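PDB 6W6M: type IV pilus secretin PilQ family protein from Vibrio cholerae, which probably forms the gated outer-membrane channel through which the type IVa competence pilus passes during natural transformation. Local coordinates for residues 388-394 with 406-412; 258-262 with 314-318; 437-443 with 456-462; 214-218 with 227-232; 474-480 with 508-514. The contacts are given in a common frame with arbitrary orientation. Residues are numbered along the deposited sequence.

Contact 1 of 5, residues 388-394 with 406-412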
# COMPACT_ATOMS: atom_id res chain seq x y z
N ASN A 388 0.79 55.74 33.43
CA ASN A 388 -0.08 56.63 34.18
C ASN A 388 0.63 57.33 35.32
O ASN A 388 -0.02 57.82 36.25
CB ASN A 388 -1.29 55.87 34.71
CG ASN A 388 -1.92 54.98 33.67
OD1 ASN A 388 -2.32 53.85 33.96
ND2 ASN A 388 -2.02 55.47 32.45
N ALA A 389 1.96 57.36 35.30
CA ALA A 389 2.70 57.95 36.40
C ALA A 389 2.71 59.47 36.30
O ALA A 389 2.84 60.04 35.22
CB ALA A 389 4.13 57.42 36.42
N SER A 390 2.58 60.13 37.45
CA SER A 390 2.54 61.58 37.53
C SER A 390 3.83 62.11 38.14
O SER A 390 4.39 61.49 39.04
CB SER A 390 1.35 62.04 38.35
OG SER A 390 0.15 61.60 37.77
N SER A 391 4.29 63.25 37.65
CA SER A 391 5.60 63.77 38.02
C SER A 391 5.52 65.25 38.37
O SER A 391 4.49 65.90 38.23
CB SER A 391 6.60 63.56 36.88
OG SER A 391 6.02 63.94 35.64
N ILE A 392 6.65 65.77 38.85
CA ILE A 392 6.82 67.21 39.04
C ILE A 392 8.32 67.50 39.13
O ILE A 392 9.07 66.75 39.76
CB ILE A 392 6.05 67.73 40.27
CG1 ILE A 392 5.99 69.25 40.26
CG2 ILE A 392 6.66 67.23 41.56
CD1 ILE A 392 5.23 69.84 41.41
N ALA A 393 8.74 68.59 38.49
CA ALA A 393 10.16 68.89 38.35
C ALA A 393 10.63 70.32 38.55
O ALA A 393 10.04 71.26 38.02
CB ALA A 393 10.61 68.43 36.97
N PHE A 394 11.69 70.48 39.33
CA PHE A 394 12.23 71.77 39.74
C PHE A 394 13.61 71.97 39.14
O PHE A 394 14.34 71.01 38.86
CB PHE A 394 12.31 71.88 41.26
CG PHE A 394 11.03 71.55 41.96
CD1 PHE A 394 10.85 70.31 42.55
CD2 PHE A 394 10.00 72.47 42.04
CE1 PHE A 394 9.68 70.00 43.21
CE2 PHE A 394 8.83 72.17 42.70
CZ PHE A 394 8.67 70.93 43.28
N ASP A 406 18.79 69.98 38.19
CA ASP A 406 17.43 69.53 37.92
C ASP A 406 17.03 68.41 38.87
O ASP A 406 17.84 67.54 39.19
CB ASP A 406 17.31 69.02 36.50
CG ASP A 406 17.38 70.11 35.47
OD1 ASP A 406 17.92 71.18 35.79
OD2 ASP A 406 16.88 69.90 34.36
N LEU A 407 15.75 68.41 39.27
CA LEU A 407 15.23 67.36 40.15
C LEU A 407 13.77 67.07 39.83
O LEU A 407 12.93 67.96 39.97
CB LEU A 407 15.36 67.77 41.62
CG LEU A 407 14.80 66.82 42.67
CD1 LEU A 407 15.51 65.49 42.65
CD2 LEU A 407 14.90 67.43 44.05
N GLU A 408 13.45 65.83 39.48
CA GLU A 408 12.09 65.41 39.15
C GLU A 408 11.68 64.22 40.00
O GLU A 408 12.45 63.27 40.16
CB GLU A 408 11.96 65.05 37.68
CG GLU A 408 10.55 64.69 37.28
CD GLU A 408 10.43 64.38 35.80
OE1 GLU A 408 11.45 64.42 35.10
OE2 GLU A 408 9.31 64.08 35.34
N LEU A 409 10.43 64.23 40.52
CA LEU A 409 9.83 63.13 41.26
C LEU A 409 8.67 62.56 40.46
O LEU A 409 7.98 63.30 39.75
CB LEU A 409 9.32 63.59 42.62
CG LEU A 409 10.36 64.07 43.62
CD1 LEU A 409 9.68 64.62 44.84
CD2 LEU A 409 11.29 62.94 44.00
N SER A 410 8.46 61.28 40.56
CA SER A 410 7.32 60.67 39.89
C SER A 410 6.76 59.54 40.73
O SER A 410 7.48 58.92 41.51
CB SER A 410 7.69 60.16 38.50
OG SER A 410 8.65 59.12 38.59
N ALA A 411 5.47 59.27 40.55
CA ALA A 411 4.75 58.36 41.42
C ALA A 411 3.58 57.74 40.68
O ALA A 411 3.15 58.22 39.63
CB ALA A 411 4.26 59.08 42.67
N LEU A 412 3.06 56.65 41.25
CA LEU A 412 1.84 56.01 40.75
C LEU A 412 1.28 55.10 41.83
O LEU A 412 2.04 54.51 42.59
CB LEU A 412 2.10 55.21 39.48
CG LEU A 412 0.92 54.44 38.89
CD1 LEU A 412 -0.17 55.38 38.47
CD2 LEU A 412 1.37 53.61 37.72
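This is an antiparallel beta-hairpin pairing at one end of the long secretin barrel sheet, where the short strand 390-397 folds against the long strand 404-429. The axes of 390-394 and 406-412 approach to 4.6 Å at 166°. Three hydrogen-bonded pairs, Ser390 with Ala411, Ile392 with Leu409 and Phe394 with Leu407, supply six backbone bonds, among them Ile392 N to Leu409 O and Phe394 N to Leu407 O, both 2.9 Å. Between them Ser391 faces Ser410 and Ala393 faces Glu408, with Ala393 CB 3.7 Å from Glu408 CB. The two faces differ: Ser390, Ile392, Phe394, Leu407, Leu409 and Ala411 share one, Ser391, Ala393, Glu408 and Ser410 the other. Glu408 forms a salt bridge with Arg341, and Ser391 OG hydrogen-bonds to Gly355 O of the second subunit, whose strand also pairs with Ala393 and Phe394. The chemistry is thus two-sided: a mainly apolar surface, consistent with lipid contact in an outer-membrane barrel, backed by a more polar face bonded both within the subunit and to its neighbour.

Contact 2 of 5, residues 258-262 with 314-318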
# COMPACT_ATOMS: atom_id res chain seq x y z
N LYS A 258 -49.86 -4.38 26.84
CA LYS A 258 -49.80 -2.93 26.68
C LYS A 258 -48.98 -2.32 27.81
O LYS A 258 -49.19 -2.66 28.98
CB LYS A 258 -51.19 -2.32 26.65
CG LYS A 258 -51.15 -0.85 26.31
CD LYS A 258 -52.50 -0.26 25.99
CE LYS A 258 -52.32 1.14 25.45
NZ LYS A 258 -53.61 1.89 25.37
N ILE A 259 -48.08 -1.41 27.46
CA ILE A 259 -47.15 -0.80 28.40
C ILE A 259 -47.46 0.69 28.49
O ILE A 259 -47.70 1.34 27.48
CB ILE A 259 -45.69 -1.02 27.95
CG1 ILE A 259 -45.38 -2.51 27.93
CG2 ILE A 259 -44.73 -0.31 28.87
CD1 ILE A 259 -44.04 -2.83 27.41
N ASN A 260 -47.46 1.21 29.71
CA ASN A 260 -47.57 2.64 29.95
C ASN A 260 -46.53 3.05 30.99
O ASN A 260 -46.18 2.26 31.87
CB ASN A 260 -48.96 3.04 30.43
CG ASN A 260 -49.71 1.91 31.09
OD1 ASN A 260 -49.49 1.60 32.26
ND2 ASN A 260 -50.61 1.28 30.35
N PHE A 261 -46.04 4.28 30.87
CA PHE A 261 -45.04 4.94 31.70
C PHE A 261 -43.61 4.49 31.39
O PHE A 261 -42.68 5.08 31.93
CB PHE A 261 -45.28 4.75 33.21
CG PHE A 261 -46.48 5.45 33.72
CD1 PHE A 261 -46.59 6.82 33.64
CD2 PHE A 261 -47.51 4.74 34.30
CE1 PHE A 261 -47.70 7.47 34.11
CE2 PHE A 261 -48.62 5.38 34.77
CZ PHE A 261 -48.72 6.75 34.68
N ALA A 262 -43.40 3.50 30.53
CA ALA A 262 -42.06 3.08 30.20
C ALA A 262 -42.01 2.76 28.72
O ALA A 262 -43.04 2.51 28.09
CB ALA A 262 -41.62 1.87 31.03
N LEU A 314 -43.07 -3.27 37.20
CA LEU A 314 -41.96 -2.39 36.86
C LEU A 314 -42.43 -1.00 36.41
O LEU A 314 -41.99 0.01 36.96
CB LEU A 314 -41.09 -3.03 35.77
CG LEU A 314 -40.37 -4.30 36.19
CD1 LEU A 314 -39.66 -4.91 35.01
CD2 LEU A 314 -39.39 -4.01 37.30
N ASP A 315 -43.31 -0.93 35.42
CA ASP A 315 -43.60 0.36 34.80
C ASP A 315 -44.44 1.23 35.74
O ASP A 315 -45.65 1.04 35.88
CB ASP A 315 -44.29 0.18 33.45
CG ASP A 315 -45.58 -0.59 33.55
OD1 ASP A 315 -45.74 -1.33 34.54
OD2 ASP A 315 -46.42 -0.45 32.65
N ILE A 316 -43.78 2.20 36.37
CA ILE A 316 -44.40 3.15 37.29
C ILE A 316 -43.84 4.53 37.01
O ILE A 316 -42.74 4.67 36.46
CB ILE A 316 -44.16 2.77 38.76
CG1 ILE A 316 -42.66 2.77 39.05
CG2 ILE A 316 -44.76 1.42 39.08
CD1 ILE A 316 -42.33 2.62 40.51
N PRO A 317 -44.57 5.58 37.38
CA PRO A 317 -44.03 6.93 37.24
C PRO A 317 -42.87 7.17 38.20
O PRO A 317 -42.85 6.68 39.33
CB PRO A 317 -45.22 7.83 37.58
CG PRO A 317 -46.11 6.97 38.39
CD PRO A 317 -45.96 5.60 37.84
N VAL A 318 -41.89 7.95 37.73
CA VAL A 318 -40.68 8.22 38.49
C VAL A 318 -40.69 9.67 38.96
O VAL A 318 -41.56 10.46 38.60
CB VAL A 318 -39.40 7.92 37.68
CG1 VAL A 318 -39.32 6.46 37.36
CG2 VAL A 318 -39.37 8.73 36.42
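Lys258 ends the strand 253-258 and plays no part, so the contact starts at Ile259. Its CG2 lies 4.1 Å from Asp315 OD2, a marginal touch, while the residue also packs on Ala264 and Ile267 of the following helix. At Asn260 the carbonyl is the striking feature: Asn260 O sits only 2.8 Å from Asp315 OD2. Both are acceptors as modelled, so this is a close approach and not a bond. Phe261 takes a positive phi of 78°, which turns the chain and points its CB toward 314-318. With chi1 in the m well, the ring lies against Pro317, whose CD is 4.0 Å from the ring centroid and 13° off the normal, a CH-pi contact over the ring face. Phe261 CB also comes within 4.1 Å of Ile316 C. Ala262 finishes the segment, its CB 4.0 Å from Asp315 CB. Asp315 is where the chain leaves helix 303-314, so the contact joins two loops of the secretin short domain, one leading into helix 264-271 and the other into the long strand 320-347. Asn260 and Phe261 also pack on Pro472 and Asp473 of the second subunit, placing these loops beside the turn between strands 456-471 and 475-493 of that neighbour. Across the two segments the attraction is therefore mainly van der Waals and CH-pi, with the crowded oxygens of Asn260 and Asp315 contributing no hydrogen bond.

Contact 3 of 5, residues 437-443 with 456-462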
# COMPACT_ATOMS: atom_id res chain seq x y z
N GLU A 437 -25.60 24.04 28.28
CA GLU A 437 -24.37 24.64 27.76
C GLU A 437 -24.59 26.05 27.23
O GLU A 437 -25.69 26.41 26.83
CB GLU A 437 -23.79 23.83 26.62
CG GLU A 437 -22.95 22.68 27.00
CD GLU A 437 -22.52 21.90 25.80
OE1 GLU A 437 -23.09 22.14 24.72
OE2 GLU A 437 -21.62 21.04 25.91
N GLN A 438 -23.51 26.82 27.19
CA GLN A 438 -23.52 28.15 26.58
C GLN A 438 -22.08 28.57 26.29
O GLN A 438 -21.28 28.69 27.22
CB GLN A 438 -24.19 29.15 27.49
CG GLN A 438 -24.47 30.46 26.85
CD GLN A 438 -24.88 31.51 27.83
OE1 GLN A 438 -25.92 32.13 27.69
NE2 GLN A 438 -24.06 31.73 28.84
N GLY A 439 -21.74 28.79 25.02
CA GLY A 439 -20.38 29.20 24.71
C GLY A 439 -20.04 29.28 23.24
O GLY A 439 -20.86 29.75 22.45
N THR A 440 -18.84 28.85 22.85
CA THR A 440 -18.44 28.84 21.45
C THR A 440 -17.76 27.52 21.09
O THR A 440 -17.29 26.77 21.94
CB THR A 440 -17.49 29.99 21.10
OG1 THR A 440 -17.29 30.05 19.69
CG2 THR A 440 -16.15 29.82 21.77
N GLU A 441 -17.71 27.24 19.79
CA GLU A 441 -17.04 26.06 19.25
C GLU A 441 -15.94 26.50 18.31
O GLU A 441 -16.22 27.13 17.28
CB GLU A 441 -18.03 25.15 18.53
CG GLU A 441 -19.15 24.65 19.40
CD GLU A 441 -20.03 23.67 18.67
OE1 GLU A 441 -19.86 23.55 17.44
OE2 GLU A 441 -20.87 23.02 19.31
N ILE A 442 -14.71 26.16 18.64
CA ILE A 442 -13.54 26.61 17.87
C ILE A 442 -13.20 25.56 16.82
O ILE A 442 -13.03 24.38 17.16
CB ILE A 442 -12.37 26.88 18.80
CG1 ILE A 442 -12.76 27.90 19.86
CG2 ILE A 442 -11.18 27.40 18.04
CD1 ILE A 442 -13.19 29.20 19.30
N PRO A 443 -13.12 25.98 15.55
CA PRO A 443 -12.75 25.06 14.48
C PRO A 443 -11.25 24.87 14.54
O PRO A 443 -10.51 25.84 14.40
CB PRO A 443 -13.13 25.83 13.22
CG PRO A 443 -12.99 27.26 13.61
CD PRO A 443 -13.42 27.33 15.05
N ALA A 456 -12.16 19.54 13.11
CA ALA A 456 -13.16 19.31 14.15
C ALA A 456 -13.33 20.56 14.99
O ALA A 456 -12.75 21.61 14.71
CB ALA A 456 -12.79 18.11 15.02
N PHE A 457 -14.14 20.43 16.04
CA PHE A 457 -14.54 21.55 16.87
C PHE A 457 -14.28 21.24 18.34
O PHE A 457 -14.80 20.26 18.87
CB PHE A 457 -16.02 21.89 16.68
CG PHE A 457 -16.34 22.35 15.30
CD1 PHE A 457 -16.15 23.66 14.93
CD2 PHE A 457 -16.84 21.47 14.36
CE1 PHE A 457 -16.44 24.09 13.67
CE2 PHE A 457 -17.12 21.89 13.09
CZ PHE A 457 -16.92 23.20 12.75
N LYS A 458 -13.56 22.15 18.99
CA LYS A 458 -13.31 22.07 20.41
C LYS A 458 -14.33 23.03 21.05
O LYS A 458 -14.77 23.98 20.42
CB LYS A 458 -11.88 22.49 20.75
CG LYS A 458 -11.57 22.45 22.23
CD LYS A 458 -11.71 21.05 22.80
CE LYS A 458 -11.23 21.00 24.24
NZ LYS A 458 -11.55 19.70 24.89
N LYS A 459 -14.69 22.78 22.30
CA LYS A 459 -15.71 23.58 22.96
C LYS A 459 -15.09 24.51 23.99
O LYS A 459 -14.12 24.14 24.66
CB LYS A 459 -16.75 22.70 23.63
CG LYS A 459 -17.55 21.88 22.67
CD LYS A 459 -18.59 21.08 23.41
CE LYS A 459 -19.38 20.21 22.46
NZ LYS A 459 -20.30 19.31 23.20
N ALA A 460 -15.64 25.71 24.11
CA ALA A 460 -15.29 26.66 25.15
C ALA A 460 -16.62 27.19 25.68
O ALA A 460 -17.14 28.18 25.19
CB ALA A 460 -14.41 27.76 24.60
N VAL A 461 -17.16 26.50 26.68
CA VAL A 461 -18.53 26.70 27.13
C VAL A 461 -18.56 26.80 28.65
O VAL A 461 -17.63 26.40 29.34
CB VAL A 461 -19.47 25.57 26.66
CG1 VAL A 461 -19.59 25.54 25.16
CG2 VAL A 461 -18.99 24.23 27.18
N LEU A 462 -19.63 27.40 29.16
CA LEU A 462 -20.03 27.25 30.58
C LEU A 462 -21.10 26.16 30.68
O LEU A 462 -22.22 26.41 30.22
CB LEU A 462 -20.55 28.60 31.09
CG LEU A 462 -21.46 28.54 32.31
CD1 LEU A 462 -20.65 28.42 33.59
CD2 LEU A 462 -22.37 29.76 32.37
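The antiparallel hairpin of strands 434-444 and 456-471 lies at the edge, within one subunit, of the secretin domain's four-stranded sheet, and Glu437, Phe457 and Glu441 are among its most buried residues here. Glu437 precedes the corner at Gly439; it makes a salt bridge, Glu437 OE2 to Lys459 NZ at 3.5 Å, whose hydrogen bond is weak, and its CG lies 4.3 Å from Val461 CG2. Gly439 pairs with Val461, and a CB there would clash with Ala460 O and Val461 CA, so glycine suits the close pairing. Beyond the corner, Thr440 pairs with Ala460 and Ile442 with Lys458 through hydrogen bonds of 2.8 to 3.0 Å between their backbone N and O atoms. Glu441 shares a face with Lys459 but directs its carboxylate to Arg505 of the second subunit, whose strand continues the sheet alongside 437-441. Phe457 covers Pro443 and meets Tyr444 of that subunit edge-to-face. Within the hairpin, the Phe457 ring rests against the proline with its CE1 3.8 Å from Pro443 CB.

Contact 4 of 5, residues 214-218 with 227-232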
# COMPACT_ATOMS: atom_id res chain seq x y z
N GLY A 214 -32.60 -49.95 58.35
CA GLY A 214 -33.90 -49.46 57.95
C GLY A 214 -33.83 -48.52 56.76
O GLY A 214 -32.77 -48.07 56.33
N LEU A 215 -35.00 -48.23 56.22
CA LEU A 215 -35.16 -47.40 55.04
C LEU A 215 -35.53 -45.96 55.40
O LEU A 215 -35.34 -45.52 56.54
CB LEU A 215 -36.07 -48.13 54.06
CG LEU A 215 -35.43 -49.47 53.70
CD1 LEU A 215 -36.38 -50.34 52.91
CD2 LEU A 215 -34.13 -49.26 52.95
N ASP A 216 -36.04 -45.21 54.43
CA ASP A 216 -36.39 -43.82 54.64
C ASP A 216 -37.89 -43.64 54.85
O ASP A 216 -38.69 -44.54 54.57
CB ASP A 216 -35.94 -42.96 53.47
CG ASP A 216 -35.24 -41.70 53.91
OD1 ASP A 216 -34.52 -41.75 54.94
OD2 ASP A 216 -35.39 -40.66 53.24
N LYS A 217 -38.27 -42.47 55.37
CA LYS A 217 -39.64 -42.17 55.73
C LYS A 217 -39.99 -40.73 55.37
O LYS A 217 -39.13 -39.85 55.40
CB LYS A 217 -39.88 -42.40 57.22
CG LYS A 217 -39.06 -41.49 58.12
CD LYS A 217 -39.37 -41.69 59.59
CE LYS A 217 -38.39 -40.91 60.45
NZ LYS A 217 -38.44 -39.44 60.20
N ARG A 218 -41.26 -40.51 55.07
CA ARG A 218 -41.78 -39.18 54.76
C ARG A 218 -43.09 -38.96 55.50
O ARG A 218 -43.87 -39.90 55.68
CB ARG A 218 -41.99 -38.98 53.26
CG ARG A 218 -40.71 -39.01 52.43
CD ARG A 218 -41.00 -38.91 50.95
NE ARG A 218 -41.61 -37.63 50.60
CZ ARG A 218 -42.07 -37.32 49.40
NH1 ARG A 218 -42.00 -38.20 48.41
NH2 ARG A 218 -42.61 -36.13 49.17
N ALA A 227 -40.46 -46.38 53.17
CA ALA A 227 -40.12 -47.02 51.91
C ALA A 227 -38.61 -46.98 51.74
O ALA A 227 -37.93 -46.19 52.40
CB ALA A 227 -40.82 -46.32 50.73
N PRO A 228 -38.06 -47.83 50.87
CA PRO A 228 -36.63 -47.74 50.55
C PRO A 228 -36.30 -46.45 49.81
O PRO A 228 -37.14 -45.87 49.12
CB PRO A 228 -36.38 -48.97 49.68
CG PRO A 228 -37.72 -49.38 49.19
CD PRO A 228 -38.68 -49.02 50.27
N LYS A 229 -35.05 -46.02 49.97
CA LYS A 229 -34.62 -44.78 49.32
C LYS A 229 -34.64 -44.90 47.81
O LYS A 229 -34.78 -43.89 47.11
CB LYS A 229 -33.22 -44.40 49.80
CG LYS A 229 -33.15 -44.01 51.26
CD LYS A 229 -31.75 -43.55 51.62
CE LYS A 229 -31.70 -43.04 53.05
NZ LYS A 229 -31.83 -44.13 54.06
N GLU A 230 -34.49 -46.11 47.28
CA GLU A 230 -34.46 -46.30 45.83
C GLU A 230 -35.78 -45.86 45.19
O GLU A 230 -35.78 -45.11 44.22
CB GLU A 230 -34.15 -47.76 45.50
CG GLU A 230 -34.63 -48.74 46.55
CD GLU A 230 -34.14 -50.15 46.30
OE1 GLU A 230 -33.76 -50.45 45.15
OE2 GLU A 230 -34.13 -50.96 47.25
N GLU A 231 -36.90 -46.32 45.74
CA GLU A 231 -38.20 -45.92 45.19
C GLU A 231 -38.45 -44.43 45.36
O GLU A 231 -39.04 -43.81 44.48
CB GLU A 231 -39.32 -46.72 45.84
CG GLU A 231 -39.40 -48.17 45.39
CD GLU A 231 -40.72 -48.81 45.75
OE1 GLU A 231 -41.69 -48.07 45.99
OE2 GLU A 231 -40.78 -50.06 45.81
N LEU A 232 -38.01 -43.85 46.47
CA LEU A 232 -38.22 -42.42 46.69
C LEU A 232 -37.44 -41.59 45.67
O LEU A 232 -37.99 -40.67 45.04
CB LEU A 232 -37.81 -42.04 48.11
CG LEU A 232 -38.64 -42.64 49.25
CD1 LEU A 232 -38.03 -42.29 50.59
CD2 LEU A 232 -40.09 -42.16 49.18
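Here the start of strand 216-219 meets the turn from strand 224-227 into helix 229-248, in the secretin N-terminal short domain. The backbone link is a single antiparallel hydrogen-bonded pair: Asp216 N donates to Ala227 O and Ala227 N to Asp216 O, both 2.9 Å. Around it, the packing follows from the side-chain rotamers. Leu215, in the mt rotamer, points toward the turn and lays CD1 3.5 Å from Pro228 CB; it also touches Val190. Pro228 holds the N-cap position, so the leucine presses on the very beginning of the helix. Asp216 has chi1 at -134°, between wells, and in this pose its CB lies 3.6 Å from Leu232 CD1 while OD1 faces Lys229. Lys229 leaves in the m well at chi1, runs extended through chi2 and chi3, then bends at chi4 (71°, p), which brings NZ to 3.7 Å from Asp216 OD1, a long salt bridge. Arg235 of the third subunit lies near that same NZ, like charges close together. Leu232, one turn into the helix and also mt, inserts between Asp216 and Arg218: its CD2 is 3.8 Å from Arg218 CD, where the arginine bends at chi3 (64°, p), and reaches the edge of the guanidinium near its plane. Apolar contact thus carries most of the packing, with the aliphatic parts of charged residues taking part, while the long ion pair adds only a loose electrostatic tie.

Contact 5 of 5, residues 474-480 with 508-514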
# COMPACT_ATOMS: atom_id res chain seq x y z
N ASN A 474 -34.03 10.44 52.15
CA ASN A 474 -34.11 11.85 51.75
C ASN A 474 -32.74 12.42 51.39
O ASN A 474 -32.27 13.40 51.98
CB ASN A 474 -34.77 12.66 52.87
CG ASN A 474 -35.66 13.77 52.35
OD1 ASN A 474 -36.43 13.57 51.42
ND2 ASN A 474 -35.55 14.94 52.95
N ARG A 475 -32.09 11.81 50.40
CA ARG A 475 -30.73 12.18 50.03
C ARG A 475 -30.51 11.89 48.56
O ARG A 475 -31.20 11.07 47.96
CB ARG A 475 -29.70 11.41 50.85
CG ARG A 475 -29.48 11.92 52.24
CD ARG A 475 -28.55 10.97 52.94
NE ARG A 475 -28.13 11.45 54.25
CZ ARG A 475 -27.28 10.80 55.02
NH1 ARG A 475 -26.94 11.29 56.20
NH2 ARG A 475 -26.77 9.65 54.61
N LEU A 476 -29.51 12.55 47.98
CA LEU A 476 -29.15 12.39 46.58
C LEU A 476 -27.69 12.01 46.44
O LEU A 476 -26.83 12.49 47.19
CB LEU A 476 -29.39 13.68 45.79
CG LEU A 476 -30.76 14.18 45.33
CD1 LEU A 476 -31.45 13.14 44.51
CD2 LEU A 476 -31.62 14.64 46.47
N VAL A 477 -27.40 11.17 45.46
CA VAL A 477 -26.04 10.88 45.02
C VAL A 477 -25.91 11.50 43.64
O VAL A 477 -26.66 11.14 42.72
CB VAL A 477 -25.73 9.38 44.99
CG1 VAL A 477 -24.36 9.15 44.42
CG2 VAL A 477 -25.83 8.79 46.36
N LEU A 478 -24.98 12.43 43.47
CA LEU A 478 -24.83 13.16 42.21
C LEU A 478 -23.50 12.83 41.55
O LEU A 478 -22.45 12.95 42.19
CB LEU A 478 -24.94 14.66 42.44
CG LEU A 478 -26.26 15.25 42.93
CD1 LEU A 478 -26.09 16.71 43.23
CD2 LEU A 478 -27.37 15.06 41.94
N ASP A 479 -23.55 12.46 40.27
CA ASP A 479 -22.33 12.41 39.41
C ASP A 479 -22.21 13.71 38.61
O ASP A 479 -23.04 13.93 37.71
CB ASP A 479 -22.37 11.21 38.46
CG ASP A 479 -22.06 9.88 39.13
OD1 ASP A 479 -21.44 9.91 40.21
OD2 ASP A 479 -22.43 8.84 38.56
N LEU A 480 -21.20 14.53 38.92
CA LEU A 480 -21.21 15.98 38.60
C LEU A 480 -20.05 16.30 37.65
O LEU A 480 -18.93 15.86 37.93
CB LEU A 480 -21.08 16.77 39.90
CG LEU A 480 -22.24 16.63 40.88
CD1 LEU A 480 -21.93 17.34 42.19
CD2 LEU A 480 -23.53 17.16 40.28
N THR A 508 -16.81 15.26 40.03
CA THR A 508 -16.86 14.54 41.30
C THR A 508 -18.07 13.63 41.36
O THR A 508 -18.90 13.58 40.45
CB THR A 508 -16.91 15.49 42.51
OG1 THR A 508 -18.07 16.33 42.44
CG2 THR A 508 -15.69 16.33 42.60
N GLN A 509 -18.16 12.91 42.47
CA GLN A 509 -19.37 12.24 42.91
C GLN A 509 -19.59 12.62 44.37
O GLN A 509 -18.69 12.45 45.19
CB GLN A 509 -19.27 10.73 42.75
CG GLN A 509 -20.55 10.01 43.06
CD GLN A 509 -20.48 8.54 42.74
OE1 GLN A 509 -19.50 8.06 42.19
NE2 GLN A 509 -21.53 7.82 43.07
N VAL A 510 -20.77 13.15 44.69
CA VAL A 510 -21.05 13.59 46.05
C VAL A 510 -22.40 13.06 46.51
O VAL A 510 -23.19 12.54 45.73
CB VAL A 510 -21.01 15.13 46.20
CG1 VAL A 510 -19.62 15.65 45.92
CG2 VAL A 510 -22.04 15.79 45.30
N LEU A 511 -22.65 13.24 47.81
CA LEU A 511 -23.84 12.74 48.50
C LEU A 511 -24.37 13.87 49.37
O LEU A 511 -23.69 14.29 50.31
CB LEU A 511 -23.52 11.50 49.33
CG LEU A 511 -24.45 11.22 50.52
CD1 LEU A 511 -25.86 10.95 50.03
CD2 LEU A 511 -23.93 10.06 51.35
N VAL A 512 -25.56 14.36 49.06
CA VAL A 512 -26.05 15.61 49.63
C VAL A 512 -27.52 15.47 50.02
O VAL A 512 -28.29 14.79 49.34
CB VAL A 512 -25.80 16.78 48.65
CG1 VAL A 512 -26.58 16.57 47.38
CG2 VAL A 512 -26.15 18.12 49.25
N ASN A 513 -27.90 16.12 51.12
CA ASN A 513 -29.28 16.08 51.59
C ASN A 513 -30.20 16.75 50.58
O ASN A 513 -29.77 17.43 49.66
CB ASN A 513 -29.41 16.75 52.95
CG ASN A 513 -28.66 16.02 54.04
OD1 ASN A 513 -28.38 14.83 53.93
ND2 ASN A 513 -28.35 16.72 55.11
N ASN A 514 -31.51 16.60 50.80
CA ASN A 514 -32.48 16.93 49.75
C ASN A 514 -32.42 18.38 49.31
O ASN A 514 -32.19 18.64 48.13
CB ASN A 514 -33.90 16.60 50.21
CG ASN A 514 -34.90 16.64 49.07
OD1 ASN A 514 -34.57 16.36 47.93
ND2 ASN A 514 -36.13 17.00 49.38
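Thr508 opens the second segment in a hydrogen-bonded pair with Leu480, with Leu480 N 2.9 Å from Thr508 O. Gln509 follows on the other face, where its CG comes 3.0 Å from Asp479 OD1 and its NE2 3.4 Å from Val477 CG1; its own carbonyl bonds Thr429 of the third subunit. At Val510 the apolar side is at its tightest: CG2 lies 3.5 Å from Leu480 CD1, and Val510 O accepts from Leu478 N at 2.9 Å. Leu511 returns to the face of Gln509, with CD1 4.0 Å from Arg475 CB and 4.3 Å from Val477 CG2. Val512 pairs with Leu476 by two 2.9 Å bonds, Leu476 N to Val512 O and Val512 N to Leu476 O, and its CG1 touches Leu478 CD1 at 4.2 Å. Asn513 OD1 takes a weak bond from Arg475 NE, while its ND2 binds Glu516. Asn514 closes the segment beside Leu476, its OD1 3.7 Å from Leu476 CD2. Leu480, Thr508 and Val510 also pack on Leu520 of strand 518-534. Such a long antiparallel hairpin, with an apolar face laid on the barrel strands, is characteristic of the inner sheet of the double-walled secretin channel.

Overall arrangement
From the N terminus, contact 4 comes first, closing the hairpin of strands 216-219 and 224-227, where the second strand passes into helix 229-248. Contact 2 follows about 51 Å away, centre to centre, bringing the loop between strand 253-258 and helix 264-271 against the one between helix 303-314 and strand 320-347. The chain then enters the barrel: contact 1 closes a hairpin far out, 118 Å from contact 4 between centres, and the long strand 404-429 returns toward contact 3. Contacts 3 and 5 close the first and last hairpins of one four-stranded sheet, with strands 456-471 and 475-493 adjacent. All five run in series, none nested or crossed. Contacts 2 and 5 nevertheless lie about 11 Å apart at their nearest atoms.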